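Local atomic coordinates of dehydroascorbate reductase (Chlamydomonas reinhardtii, PDB entry 5XFT), a protein that probably catalyses the glutathione-dependent reduction of dehydroascorbate to ascorbate, as a member of the DHAR family of the glutathione S-transferase superfamily. Residues A97-K102 and A130-Y135; H25-A30 and D76-H81. All blocks are in the same frame, centred on the assembly; numbering follows the deposited sequence.

Contact 1. Residues A97-K102 and A130-Y135; sequences AEIGAK and AGMDDY
Ile99 reaches from a loop onto the side of a helix, where its two branches meet Met132 and Tyr135. At its CB the chain forks. CG2, anti to the backbone N, is the branch that lies against the helix: it packs 3.8 Å from Met132 CG and 4.0 Å from Met132 N, and also reaches the carbonyl carbon of Gly131. The other branch runs through CG1 to its tip, CD1, which ends 3.8 Å from Tyr135 CD2, the two side chains crossing at about a right angle. A beta-branched residue suits this spot because two branches leave one CB, the short CG2 methyl for Met132 and the longer CG1–CD1 arm for Tyr135. Met132 slides past Ile99 in the opposite direction, giving its CG to the contact. The backbones come closest at Ile99 and Gly131, whose CA atoms are 6.2 Å apart. The loop is shaped by a type II beta turn from Glu98 to Ala101, with Gly100 in its third position; the positive phi there (70°) favours glycine, and Gly100 N lies 4.3 Å from Met132 CG. The contact is wholly apolar and modest in area, 174 Å². Met132 also touches Phe146, while the Tyr135 ring stacks with His139 and its side chain also touches Val95 and Pro96. In the fold, the turn is followed directly by Lys102, the N-cap residue of helix 103-112. Lys102 N is hydrogen-bonded to Gln128 OE1 of helix 118-138; the loop arriving from helix 75-85 is thus laid against that helix of the helical domain.

Contact 2. Residues H25-A30 and D76-H81; sequences HRVLLA and DVIVVH
Val27 and Ile78 meet between two helices of the thioredoxin-like domain that opens the glutathione S-transferase fold. Helices 22-33 and 75-85 run almost parallel, their axes 11° apart over these segments and 9.8 Å at closest approach. Apolar contacts make up one part of the interface. Ile78 CG2 sits 3.9 Å from Val27 CG1 and equally near Val27 CG2, and Ala30 CB lies 4.1 Å from Val79 CG1. The beta-branched residues offer methyls close to the backbone that fit between the helices, and the small alanine leaves space for Val79 CG1. The polar part gathers at Arg26, whose CG stands anti to the backbone N (chi1 158°), from where the chain heads out to Val79 and Asp76. Arg26 NH1 reaches Asp76 OD2, at the guanidinium's edge and in its plane, in a long salt bridge of 3.9 Å. Arg26 NH1 is also hydrogen-bonded to Ser75 OG. An alanine here would probably leave Asp76 without this charged partner, Ser75 OG without this bond and Val79 CG2 uncovered on this side. Long and flat-ended, arginine also packs: Val79 CG2 lies over one face of the guanidinium, offset toward the rim, 3.5 Å above its plane.

Overall arrangement
Along the chain the contacts come in series: contact 2 closes within the N-terminal domain before contact 1 opens. Their centres are about 20 Å apart and their nearest atoms about 10 Å, so they do not touch. Contact 2 pairs two helices of the thioredoxin-like domain, beside the mixed sheet. The second of these, helix 75-85, leads into the loop holding residues 97-102, which contact 1 packs against helix 118-138 of the all-helical C-terminal domain. Helix 22-33 also meets helix 153-173 of that domain, through His25, Arg26 and Leu29. Contact 2 thus lies within one domain, while contact 1 joins the loop that follows it to the other, within a single chain of the two-domain glutathione S-transferase architecture.

Contact 1. Residues A97-K102 and A130-Y135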
loop_
_atom_site.group_PDB
_atom_site.type_symbol
_atom_site.label_atom_id
_atom_site.label_comp_id
_atom_site.label_asym_id
_atom_site.label_seq_id
_atom_site.Cartn_x
_atom_site.Cartn_y
_atom_site.Cartn_z
ATOM N N ALA A 97 14.747 3.102 7.524
ATOM C CA ALA A 97 13.380 2.988 8.022
ATOM C C ALA A 97 12.681 4.342 8.086
ATOM O O ALA A 97 11.482 4.438 7.804
ATOM C CB ALA A 97 13.378 2.327 9.400
ATOM N N GLU A 98 13.412 5.400 8.450
ATOM C CA GLU A 98 12.781 6.687 8.730
ATOM C C GLU A 98 12.113 7.298 7.504
ATOM O O GLU A 98 11.296 8.216 7.651
ATOM C CB GLU A 98 13.813 7.668 9.287
ATOM C CG GLU A 98 14.815 8.141 8.248
ATOM C CD GLU A 98 15.801 9.158 8.791
ATOM O OE1 GLU A 98 15.911 10.253 8.196
ATOM O OE2 GLU A 98 16.467 8.861 9.805
ATOM N N ILE A 99 12.423 6.807 6.310
ATOM C CA ILE A 99 11.970 7.423 5.069
ATOM C C ILE A 99 10.571 6.924 4.730
ATOM O O ILE A 99 10.313 5.713 4.722
ATOM C CB ILE A 99 12.960 7.138 3.931
ATOM C CG1 ILE A 99 14.288 7.839 4.227
ATOM C CG2 ILE A 99 12.400 7.585 2.597
ATOM C CD1 ILE A 99 15.393 7.483 3.281
ATOM N N GLY A 100 9.666 7.859 4.443
ATOM C CA GLY A 100 8.276 7.517 4.257
ATOM C C GLY A 100 7.570 7.109 5.524
ATOM O O GLY A 100 6.407 6.701 5.464
ATOM N N ALA A 101 8.235 7.218 6.675
ATOM C CA ALA A 101 7.645 6.739 7.916
ATOM C C ALA A 101 6.433 7.555 8.343
ATOM O O ALA A 101 5.599 7.045 9.095
ATOM C CB ALA A 101 8.689 6.738 9.036
ATOM N N LYS A 102 6.315 8.806 7.895
ATOM C CA LYS A 102 5.180 9.646 8.263
ATOM C C LYS A 102 4.446 10.187 7.043
ATOM O O LYS A 102 3.671 11.141 7.164
ATOM C CB LYS A 102 5.624 10.800 9.158
ATOM C CG LYS A 102 6.674 10.455 10.195
ATOM C CD LYS A 102 7.044 11.705 10.971
ATOM C CE LYS A 102 8.345 11.551 11.735
ATOM N NZ LYS A 102 8.785 12.869 12.280
ATOM N N ALA A 130 10.126 14.812 0.131
ATOM C CA ALA A 130 11.483 15.217 -0.211
ATOM C C ALA A 130 12.469 14.086 0.055
ATOM O O ALA A 130 13.318 13.781 -0.788
ATOM C CB ALA A 130 11.871 16.471 0.570
ATOM N N GLY A 131 12.376 13.458 1.228
ATOM C CA GLY A 131 13.206 12.307 1.536
ATOM C C GLY A 131 13.123 11.219 0.484
ATOM O O GLY A 131 14.148 10.787 -0.059
ATOM N N MET A 132 11.895 10.784 0.174
ATOM C CA MET A 132 11.719 9.744 -0.838
ATOM C C MET A 132 12.286 10.182 -2.182
ATOM O O MET A 132 12.975 9.409 -2.862
ATOM C CB MET A 132 10.237 9.394 -0.981
ATOM C CG MET A 132 9.600 8.866 0.291
ATOM S SD MET A 132 7.802 8.847 0.197
ATOM C CE MET A 132 7.538 7.783 -1.218
ATOM N N ASP A 133 12.014 11.427 -2.571
ATOM C CA ASP A 133 12.447 11.927 -3.871
ATOM C C ASP A 133 13.970 11.943 -3.977
ATOM O O ASP A 133 14.546 11.448 -4.957
ATOM C CB ASP A 133 11.853 13.320 -4.082
ATOM C CG ASP A 133 12.387 14.010 -5.306
ATOM O OD1 ASP A 133 12.048 13.587 -6.431
ATOM O OD2 ASP A 133 13.147 14.985 -5.134
ATOM N N ASP A 134 14.639 12.497 -2.963
ATOM C CA ASP A 134 16.097 12.501 -2.933
ATOM C C ASP A 134 16.648 11.087 -2.992
ATOM O O ASP A 134 17.575 10.805 -3.759
ATOM C CB ASP A 134 16.601 13.210 -1.674
ATOM C CG ASP A 134 16.252 14.682 -1.655
ATOM O OD1 ASP A 134 15.859 15.208 -2.721
ATOM O OD2 ASP A 134 16.384 15.312 -0.581
ATOM N N TYR A 135 16.085 10.180 -2.183
ATOM C CA TYR A 135 16.576 8.809 -2.180
ATOM C C TYR A 135 16.487 8.195 -3.572
ATOM O O TYR A 135 17.473 7.656 -4.088
ATOM C CB TYR A 135 15.804 7.959 -1.168
ATOM C CG TYR A 135 16.460 6.615 -0.927
ATOM C CD1 TYR A 135 16.216 5.537 -1.772
ATOM C CD2 TYR A 135 17.337 6.429 0.132
ATOM C CE1 TYR A 135 16.822 4.311 -1.564
ATOM C CE2 TYR A 135 17.943 5.202 0.350
ATOM C CZ TYR A 135 17.683 4.148 -0.502
ATOM O OH TYR A 135 18.281 2.925 -0.296
#

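Contact 2. Residues H25-A30 and D76-H81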
loop_
_atom_site.group_PDB
_atom_site.type_symbol
_atom_site.label_atom_id
_atom_site.label_comp_id
_atom_site.label_asym_id
_atom_site.label_seq_id
_atom_site.Cartn_x
_atom_site.Cartn_y
_atom_site.Cartn_z
ATOM N N HIS A 25 -3.204 -3.637 0.043
ATOM C CA HIS A 25 -2.455 -3.367 -1.178
ATOM C C HIS A 25 -0.991 -3.758 -1.018
ATOM O O HIS A 25 -0.383 -4.300 -1.947
ATOM C CB HIS A 25 -2.589 -1.892 -1.561
ATOM C CG HIS A 25 -2.233 -1.601 -2.985
ATOM N ND1 HIS A 25 -2.185 -0.322 -3.492
ATOM C CD2 HIS A 25 -1.914 -2.424 -4.012
ATOM C CE1 HIS A 25 -1.844 -0.366 -4.768
ATOM N NE2 HIS A 25 -1.673 -1.629 -5.109
ATOM N N ARG A 26 -0.416 -3.518 0.162
ATOM C CA ARG A 26 0.988 -3.854 0.378
ATOM C C ARG A 26 1.202 -5.363 0.342
ATOM O O ARG A 26 2.132 -5.857 -0.313
ATOM C CB ARG A 26 1.480 -3.270 1.705
ATOM C CG ARG A 26 2.707 -4.003 2.259
ATOM C CD ARG A 26 2.973 -3.692 3.745
ATOM N NE ARG A 26 4.396 -3.741 4.043
ATOM C CZ ARG A 26 4.869 -3.676 5.283
ATOM N NH1 ARG A 26 4.022 -3.545 6.299
ATOM N NH2 ARG A 26 6.171 -3.717 5.530
ATOM N N VAL A 27 0.338 -6.120 1.022
ATOM C CA VAL A 27 0.466 -7.576 0.969
ATOM C C VAL A 27 0.310 -8.087 -0.461
ATOM O O VAL A 27 1.104 -8.912 -0.934
ATOM C CB VAL A 27 -0.544 -8.230 1.925
ATOM C CG1 VAL A 27 -0.591 -9.729 1.703
ATOM C CG2 VAL A 27 -0.166 -7.909 3.354
ATOM N N LEU A 28 -0.703 -7.588 -1.180
ATOM C CA LEU A 28 -0.944 -8.014 -2.558
ATOM C C LEU A 28 0.253 -7.727 -3.453
ATOM O O LEU A 28 0.661 -8.576 -4.258
ATOM C CB LEU A 28 -2.183 -7.316 -3.111
ATOM C CG LEU A 28 -3.514 -7.573 -2.421
ATOM C CD1 LEU A 28 -4.570 -6.700 -3.037
ATOM C CD2 LEU A 28 -3.869 -9.021 -2.568
ATOM N N LEU A 29 0.808 -6.515 -3.354
ATOM C CA LEU A 29 2.002 -6.192 -4.130
ATOM C C LEU A 29 3.164 -7.100 -3.753
ATOM O O LEU A 29 3.954 -7.495 -4.614
ATOM C CB LEU A 29 2.386 -4.723 -3.944
ATOM C CG LEU A 29 1.491 -3.673 -4.605
ATOM C CD1 LEU A 29 1.896 -2.284 -4.225
ATOM C CD2 LEU A 29 1.529 -3.829 -6.104
ATOM N N ALA A 30 3.279 -7.455 -2.470
ATOM C CA ALA A 30 4.328 -8.387 -2.064
ATOM C C ALA A 30 4.167 -9.741 -2.749
ATOM O O ALA A 30 5.145 -10.316 -3.238
ATOM C CB ALA A 30 4.327 -8.550 -0.547
ATOM N N ASP A 76 2.589 -6.263 8.267
ATOM C CA ASP A 76 4.014 -6.329 8.585
ATOM C C ASP A 76 4.437 -7.761 8.895
ATOM O O ASP A 76 5.383 -8.294 8.291
ATOM C CB ASP A 76 4.329 -5.403 9.764
ATOM C CG ASP A 76 5.594 -4.592 9.549
ATOM O OD1 ASP A 76 6.608 -5.170 9.105
ATOM O OD2 ASP A 76 5.574 -3.374 9.829
ATOM N N VAL A 77 3.734 -8.398 9.838
ATOM C CA VAL A 77 3.951 -9.812 10.135
ATOM C C VAL A 77 3.871 -10.640 8.862
ATOM O O VAL A 77 4.702 -11.528 8.623
ATOM C CB VAL A 77 2.929 -10.298 11.180
ATOM C CG1 VAL A 77 3.156 -11.765 11.490
ATOM C CG2 VAL A 77 3.013 -9.453 12.444
ATOM N N ILE A 78 2.889 -10.341 8.010
ATOM C CA ILE A 78 2.688 -11.123 6.796
ATOM C C ILE A 78 3.884 -10.989 5.858
ATOM O O ILE A 78 4.401 -11.990 5.358
ATOM C CB ILE A 78 1.376 -10.716 6.103
ATOM C CG1 ILE A 78 0.179 -11.209 6.910
ATOM C CG2 ILE A 78 1.339 -11.257 4.681
ATOM C CD1 ILE A 78 -1.119 -10.528 6.537
ATOM N N VAL A 79 4.342 -9.762 5.594
ATOM C CA VAL A 79 5.408 -9.631 4.600
ATOM C C VAL A 79 6.725 -10.177 5.134
ATOM O O VAL A 79 7.556 -10.671 4.357
ATOM C CB VAL A 79 5.565 -8.177 4.115
ATOM C CG1 VAL A 79 4.290 -7.705 3.415
ATOM C CG2 VAL A 79 5.962 -7.255 5.264
ATOM N N VAL A 80 6.945 -10.120 6.452
ATOM C CA VAL A 80 8.185 -10.674 6.994
ATOM C C VAL A 80 8.145 -12.199 6.983
ATOM O O VAL A 80 9.121 -12.859 6.604
ATOM C CB VAL A 80 8.448 -10.116 8.402
ATOM C CG1 VAL A 80 9.641 -10.810 9.033
ATOM C CG2 VAL A 80 8.685 -8.621 8.324
ATOM N N HIS A 81 7.019 -12.782 7.401
ATOM C CA HIS A 81 6.812 -14.220 7.243
ATOM C C HIS A 81 6.984 -14.636 5.787
ATOM O O HIS A 81 7.576 -15.679 5.482
ATOM C CB HIS A 81 5.414 -14.586 7.752
ATOM C CG HIS A 81 4.947 -15.943 7.334
ATOM N ND1 HIS A 81 5.004 -17.040 8.167
ATOM C CD2 HIS A 81 4.405 -16.382 6.172
ATOM C CE1 HIS A 81 4.522 -18.095 7.537
ATOM N NE2 HIS A 81 4.154 -17.724 6.323
#